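Local coordinates for beta sliding clamp (Bartonella birtlesii LL-WM9, PDB 6PTR), which probably encircles DNA as a ring-shaped head-to-tail homodimer and tethers DNA polymerases and other proteins to it, making them processive, at residues C[262-267]-C[360-364]; C[188-194]-C[371-377]. All blocks are in the same frame, centred on the assembly; numbering follows the deposited sequence.

Contact 1. Residues C[262-267]-C[360-364]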
loop_
_atom_site.group_PDB
_atom_site.type_symbol
_atom_site.label_atom_id
_atom_site.label_comp_id
_atom_site.label_asym_id
_atom_site.label_seq_id
_atom_site.Cartn_x
_atom_site.Cartn_y
_atom_site.Cartn_z
ATOM N N VAL C 262 -23.047 29.818 -8.499
ATOM C CA VAL C 262 -21.905 29.897 -7.583
ATOM C C VAL C 262 -20.615 30.331 -8.255
ATOM O O VAL C 262 -19.611 30.536 -7.557
ATOM C CB VAL C 262 -21.652 28.578 -6.827
ATOM C CG1 VAL C 262 -22.944 28.042 -6.270
ATOM C CG2 VAL C 262 -20.950 27.531 -7.699
ATOM N N ILE C 263 -20.602 30.496 -9.571
ATOM C CA ILE C 263 -19.349 30.804 -10.249
ATOM C C ILE C 263 -19.161 32.310 -10.218
ATOM O O ILE C 263 -19.938 33.052 -10.834
ATOM C CB ILE C 263 -19.346 30.227 -11.682
ATOM C CG1 ILE C 263 -19.480 28.704 -11.608
ATOM C CG2 ILE C 263 -18.085 30.637 -12.419
ATOM C CD1 ILE C 263 -19.469 28.011 -12.939
ATOM N N PRO C 264 -18.188 32.819 -9.471
ATOM C CA PRO C 264 -18.092 34.267 -9.280
ATOM C C PRO C 264 -17.405 34.888 -10.483
ATOM O O PRO C 264 -16.191 34.757 -10.666
ATOM C CB PRO C 264 -17.248 34.391 -7.999
ATOM C CG PRO C 264 -16.385 33.200 -7.994
ATOM C CD PRO C 264 -17.121 32.090 -8.754
ATOM N N LEU C 265 -18.181 35.532 -11.327
ATOM C CA LEU C 265 -17.564 36.194 -12.465
ATOM C C LEU C 265 -17.220 37.643 -12.176
ATOM O O LEU C 265 -16.525 38.271 -12.981
ATOM C CB LEU C 265 -18.469 36.086 -13.696
ATOM C CG LEU C 265 -18.670 34.639 -14.173
ATOM C CD1 LEU C 265 -19.511 34.587 -15.443
ATOM C CD2 LEU C 265 -17.326 33.899 -14.367
ATOM N N GLY C 266 -17.649 38.178 -11.040
ATOM C CA GLY C 266 -17.357 39.544 -10.684
ATOM C C GLY C 266 -16.226 39.780 -9.705
ATOM O O GLY C 266 -15.973 40.935 -9.367
ATOM N N ASN C 267 -15.540 38.736 -9.233
ATOM C CA ASN C 267 -14.456 38.938 -8.272
ATOM C C ASN C 267 -13.396 39.871 -8.843
ATOM O O ASN C 267 -13.024 39.758 -10.012
ATOM C CB ASN C 267 -13.818 37.598 -7.897
ATOM C CG ASN C 267 -14.686 36.766 -7.003
ATOM O OD1 ASN C 267 -15.818 37.139 -6.682
ATOM N ND2 ASN C 267 -14.170 35.605 -6.598
ATOM N N ALA C 360 -16.384 34.713 0.446
ATOM C CA ALA C 360 -16.968 34.561 -0.880
ATOM C C ALA C 360 -16.167 33.569 -1.708
ATOM O O ALA C 360 -14.952 33.457 -1.532
ATOM C CB ALA C 360 -17.007 35.909 -1.607
ATOM N N PRO C 361 -16.822 32.842 -2.618
ATOM C CA PRO C 361 -16.104 31.837 -3.419
ATOM C C PRO C 361 -14.963 32.451 -4.211
ATOM O O PRO C 361 -15.060 33.575 -4.704
ATOM C CB PRO C 361 -17.188 31.292 -4.366
ATOM C CG PRO C 361 -18.468 31.620 -3.753
ATOM C CD PRO C 361 -18.266 32.852 -2.902
ATOM N N ALA C 362 -13.888 31.684 -4.349
ATOM C CA ALA C 362 -12.722 32.069 -5.133
ATOM C C ALA C 362 -12.796 31.357 -6.471
ATOM O O ALA C 362 -13.194 30.195 -6.529
ATOM C CB ALA C 362 -11.430 31.675 -4.424
ATOM N N LEU C 363 -12.405 32.056 -7.533
ATOM C CA LEU C 363 -12.328 31.493 -8.876
ATOM C C LEU C 363 -10.860 31.242 -9.190
ATOM O O LEU C 363 -10.042 32.166 -9.097
ATOM C CB LEU C 363 -12.941 32.460 -9.882
ATOM C CG LEU C 363 -12.971 32.177 -11.395
ATOM C CD1 LEU C 363 -13.863 31.035 -11.711
ATOM C CD2 LEU C 363 -13.467 33.422 -12.146
ATOM N N ILE C 364 -10.529 30.003 -9.570
ATOM C CA ILE C 364 -9.137 29.580 -9.730
ATOM C C ILE C 364 -8.934 28.980 -11.114
ATOM O O ILE C 364 -9.808 28.276 -11.639
ATOM C CB ILE C 364 -8.716 28.567 -8.648
ATOM C CG1 ILE C 364 -8.881 29.155 -7.248
ATOM C CG2 ILE C 364 -7.278 28.097 -8.873
ATOM C CD1 ILE C 364 -8.795 28.133 -6.161
HETATM O O HOH W 1 -17.291 35.542 -5.027
#

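Contact 2. Residues C[188-194]-C[371-377]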
loop_
_atom_site.group_PDB
_atom_site.type_symbol
_atom_site.label_atom_id
_atom_site.label_comp_id
_atom_site.label_asym_id
_atom_site.label_seq_id
_atom_site.Cartn_x
_atom_site.Cartn_y
_atom_site.Cartn_z
ATOM N N HIS C 188 -17.945 22.320 -1.890
ATOM C CA HIS C 188 -16.816 23.134 -1.446
ATOM C C HIS C 188 -15.923 23.486 -2.622
ATOM O O HIS C 188 -15.495 24.634 -2.755
ATOM C CB HIS C 188 -16.024 22.386 -0.375
ATOM C CG HIS C 188 -16.822 22.160 0.865
ATOM N ND1 HIS C 188 -17.411 20.950 1.157
ATOM C CD2 HIS C 188 -17.186 23.009 1.855
ATOM C CE1 HIS C 188 -18.076 21.056 2.298
ATOM N NE2 HIS C 188 -17.948 22.292 2.744
ATOM N N ARG C 189 -15.606 22.475 -3.437
ATOM C CA ARG C 189 -14.877 22.610 -4.693
ATOM C C ARG C 189 -15.878 22.485 -5.836
ATOM O O ARG C 189 -16.845 21.727 -5.740
ATOM C CB ARG C 189 -13.810 21.504 -4.837
ATOM C CG ARG C 189 -12.866 21.329 -3.641
ATOM C CD ARG C 189 -12.080 20.022 -3.738
ATOM N NE ARG C 189 -12.900 18.863 -3.387
ATOM C CZ ARG C 189 -12.452 17.612 -3.369
ATOM N NH1 ARG C 189 -11.189 17.350 -3.674
ATOM N NH2 ARG C 189 -13.271 16.619 -3.055
ATOM N N LEU C 190 -15.644 23.214 -6.921
ATOM C CA LEU C 190 -16.429 22.975 -8.127
ATOM C C LEU C 190 -15.493 23.026 -9.315
ATOM O O LEU C 190 -14.582 23.859 -9.350
ATOM C CB LEU C 190 -17.554 24.006 -8.319
ATOM C CG LEU C 190 -18.366 23.854 -9.619
ATOM C CD1 LEU C 190 -19.842 24.197 -9.365
ATOM C CD2 LEU C 190 -17.826 24.715 -10.733
ATOM N N ALA C 191 -15.722 22.138 -10.289
ATOM C CA ALA C 191 -14.941 22.135 -11.513
ATOM C C ALA C 191 -15.898 22.232 -12.694
ATOM O O ALA C 191 -16.948 21.587 -12.693
ATOM C CB ALA C 191 -14.079 20.846 -11.644
ATOM N N GLN C 192 -15.541 23.062 -13.673
ATOM C CA GLN C 192 -16.331 23.254 -14.881
ATOM C C GLN C 192 -15.411 23.201 -16.083
ATOM O O GLN C 192 -14.429 23.949 -16.143
ATOM C CB GLN C 192 -17.058 24.607 -14.859
ATOM C CG GLN C 192 -17.826 24.875 -16.142
ATOM C CD GLN C 192 -18.501 26.243 -16.149
ATOM O OE1 GLN C 192 -19.583 26.403 -15.615
ATOM N NE2 GLN C 192 -17.861 27.224 -16.768
ATOM N N VAL C 193 -15.727 22.336 -17.051
ATOM C CA VAL C 193 -14.970 22.287 -18.304
ATOM C C VAL C 193 -15.939 22.301 -19.475
ATOM O O VAL C 193 -16.975 21.626 -19.441
ATOM C CB VAL C 193 -14.038 21.054 -18.360
ATOM C CG1 VAL C 193 -14.814 19.727 -18.190
ATOM C CG2 VAL C 193 -13.197 21.086 -19.648
ATOM N N ASP C 194 -15.591 23.070 -20.508
ATOM C CA ASP C 194 -16.358 23.228 -21.739
ATOM C C ASP C 194 -15.551 22.738 -22.931
ATOM O O ASP C 194 -14.320 22.823 -22.936
ATOM C CB ASP C 194 -16.711 24.704 -22.014
ATOM C CG ASP C 194 -17.714 25.263 -21.033
ATOM O OD1 ASP C 194 -18.470 24.475 -20.448
ATOM O OD2 ASP C 194 -17.752 26.493 -20.850
ATOM N N GLU C 371 -10.957 27.279 -21.086
ATOM C CA GLU C 371 -12.012 26.279 -21.164
ATOM C C GLU C 371 -12.331 25.621 -19.821
ATOM O O GLU C 371 -13.410 25.031 -19.686
ATOM C CB GLU C 371 -11.644 25.197 -22.190
ATOM C CG GLU C 371 -10.632 24.162 -21.699
ATOM C CD GLU C 371 -9.185 24.527 -21.981
ATOM O OE1 GLU C 371 -8.914 25.044 -23.084
ATOM O OE2 GLU C 371 -8.320 24.285 -21.105
ATOM N N VAL C 372 -11.444 25.731 -18.835
ATOM C CA VAL C 372 -11.574 25.064 -17.538
ATOM C C VAL C 372 -11.525 26.112 -16.436
ATOM O O VAL C 372 -10.642 26.973 -16.441
ATOM C CB VAL C 372 -10.432 24.043 -17.333
ATOM C CG1 VAL C 372 -10.595 23.294 -16.020
ATOM C CG2 VAL C 372 -10.352 23.071 -18.503
ATOM N N LEU C 373 -12.415 26.006 -15.450
ATOM C CA LEU C 373 -12.277 26.856 -14.277
ATOM C C LEU C 373 -12.608 26.044 -13.039
ATOM O O LEU C 373 -13.335 25.047 -13.096
ATOM C CB LEU C 373 -13.168 28.101 -14.348
ATOM C CG LEU C 373 -14.686 27.946 -14.478
ATOM C CD1 LEU C 373 -15.360 27.798 -13.099
ATOM C CD2 LEU C 373 -15.292 29.120 -15.268
ATOM N N TYR C 374 -12.087 26.501 -11.912
ATOM C CA TYR C 374 -12.385 25.886 -10.639
ATOM C C TYR C 374 -12.913 26.951 -9.691
ATOM O O TYR C 374 -12.548 28.130 -9.780
ATOM C CB TYR C 374 -11.146 25.209 -10.049
ATOM C CG TYR C 374 -10.582 24.223 -11.014
ATOM C CD1 TYR C 374 -11.180 22.971 -11.159
ATOM C CD2 TYR C 374 -9.506 24.552 -11.835
ATOM C CE1 TYR C 374 -10.705 22.059 -12.064
ATOM C CE2 TYR C 374 -9.010 23.630 -12.762
ATOM C CZ TYR C 374 -9.626 22.389 -12.869
ATOM O OH TYR C 374 -9.154 21.482 -13.774
ATOM N N VAL C 375 -13.791 26.533 -8.796
ATOM C CA VAL C 375 -14.295 27.405 -7.745
ATOM C C VAL C 375 -14.020 26.743 -6.400
ATOM O O VAL C 375 -14.196 25.530 -6.239
ATOM C CB VAL C 375 -15.798 27.688 -7.932
ATOM C CG1 VAL C 375 -16.290 28.684 -6.878
ATOM C CG2 VAL C 375 -16.087 28.202 -9.318
ATOM N N LEU C 376 -13.587 27.538 -5.430
ATOM C CA LEU C 376 -13.324 26.984 -4.107
ATOM C C LEU C 376 -13.899 27.907 -3.043
ATOM O O LEU C 376 -13.608 29.111 -3.029
ATOM C CB LEU C 376 -11.824 26.802 -3.886
ATOM C CG LEU C 376 -11.440 26.224 -2.522
ATOM C CD1 LEU C 376 -12.001 24.822 -2.373
ATOM C CD2 LEU C 376 -9.923 26.235 -2.389
ATOM N N MET C 377 -14.718 27.331 -2.142
ATOM C CA MET C 377 -15.284 28.115 -1.048
ATOM C C MET C 377 -14.239 28.313 0.046
ATOM O O MET C 377 -13.515 27.381 0.387
ATOM C CB MET C 377 -16.506 27.406 -0.453
ATOM C CG MET C 377 -17.419 28.331 0.402
ATOM S SD MET C 377 -18.136 29.625 -0.633
ATOM C CE MET C 377 -19.024 30.554 0.605
HETATM O O HOH W 2 -15.678 26.612 -18.590
#

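Contact 1. Residues C[262-267]-C[360-364]
The ring of Pro264 sits over the beginning of strand 362-366, set obliquely against Leu363, and its CG corner does most of the touching. Pro264 CG lies 4.0 Å from Leu363 CB and 4.2 Å from Pro361 CB, so the two prolines and the leucine share a small apolar patch. Leu363 holds its CG anti to the backbone N (chi1 178°), which carries its branches back under the loop: CD2 comes to 3.4 Å from Pro264 O, while CD1 reaches the CG2 methyl of Ile263. The CD2 methyl of Leu265 approaches Leu363 CD2 more loosely, although its CB points away from the strand. This is the loop between strands 245-250 and 269-274, laid over the strand that pairs with 372-376 in the sheet joining the central and C-terminal domains. Val262 and Pro361 also pack against apolar side-chain atoms of the bound griselimycin peptide. The polar part is carried by Asn267, which reaches the carbonyl of the same Pro361. Its amide points at the strand in its own plane, and Asn267 ND2 donates to Pro361 O at 2.9 Å, with an angle of 158° at the hydrogen. The donor lies in the carbonyl plane, and the acceptor lies only 5° out of the amide plane. A water donates both to Asn267 OD1, at 2.7 Å, and to Pro361 O, at 3.0 Å, closing a small ring and giving this carbonyl two donors. ND2 donates to Met354 O of strand 350-355 as well, and these partners together fix the rotation of the amide.

Contact 2. Residues C[188-194]-C[371-377]
Leu190 and Val375 are joined by a reciprocal pair of backbone hydrogen bonds, both 2.8 Å long: Leu190 N to Val375 O, and Val375 N to Leu190 O. Two residues along, Gln192 and Leu373 repeat the pattern, with Gln192 N to Leu373 O and Leu373 N to Gln192 O each 3.0 Å. Beyond these pairs the ladder extends at one end from Met377 N to His188 O, at 2.9 Å, and at the other from Asp194 N to Glu371 O. A water at this second end accepts from Gln192 NE2, donates to Glu371 O and makes a weak bond to Asp194 OD2. The charged ends are held from elsewhere, Asp194 by Arg181 and Arg189, in one of its two conformers, by Asp341 and Asp186.

Side chains alternate between the two faces. On one, the CB of Ala191 meets the edge of the Tyr374 ring, 3.6 Å from CE1, while the ring's hydroxyl bonds to Gln345. Val193 and Val372 lie side by side there, their CG2 methyls 3.7 Å apart, and helices 142-152 and 336-345 cover this face. On the other, Leu190 and Val375 run alongside each other, each packing on apolar side-chain atoms of the bound peptide. Gln192, extended with CG anti to the backbone N (chi1 177°), crosses Leu373, and its NE2 comes 3.5 Å from Leu373 CD2.

Strands 189-196 and 372-376 run antiparallel, at 167°, and come from the central and C-terminal domains. Their pairing fuses the four strands of each into one continuous sheet, the interdomain seam characteristic of the bacterial DnaN (polymerase III beta subunit) ring, whose helices line the inner, DNA-facing side.

The contacts are adjoining parts of one interdomain junction, their centres about 10 Å apart. Strand 362-366 of contact 1 is the sheet neighbour of strand 372-376 of contact 2, with probable hydrogen bonds from Ile364 N to Tyr374 O (2.8 Å) and from Leu376 N to Ala362 O (2.9 Å). The loop 262-267 then crosses the face of that sheet carrying Gln192 and Leu373, bringing Ile263 CD1 to 3.1 Å from Gln192 OE1, a tight packing contact. Both contacts touch griselimycin: Val262 and Pro361 from the first, and His188, Leu190, Val375 and Met377 from the second. Loop and seam together thus form part of the peptide's binding surface.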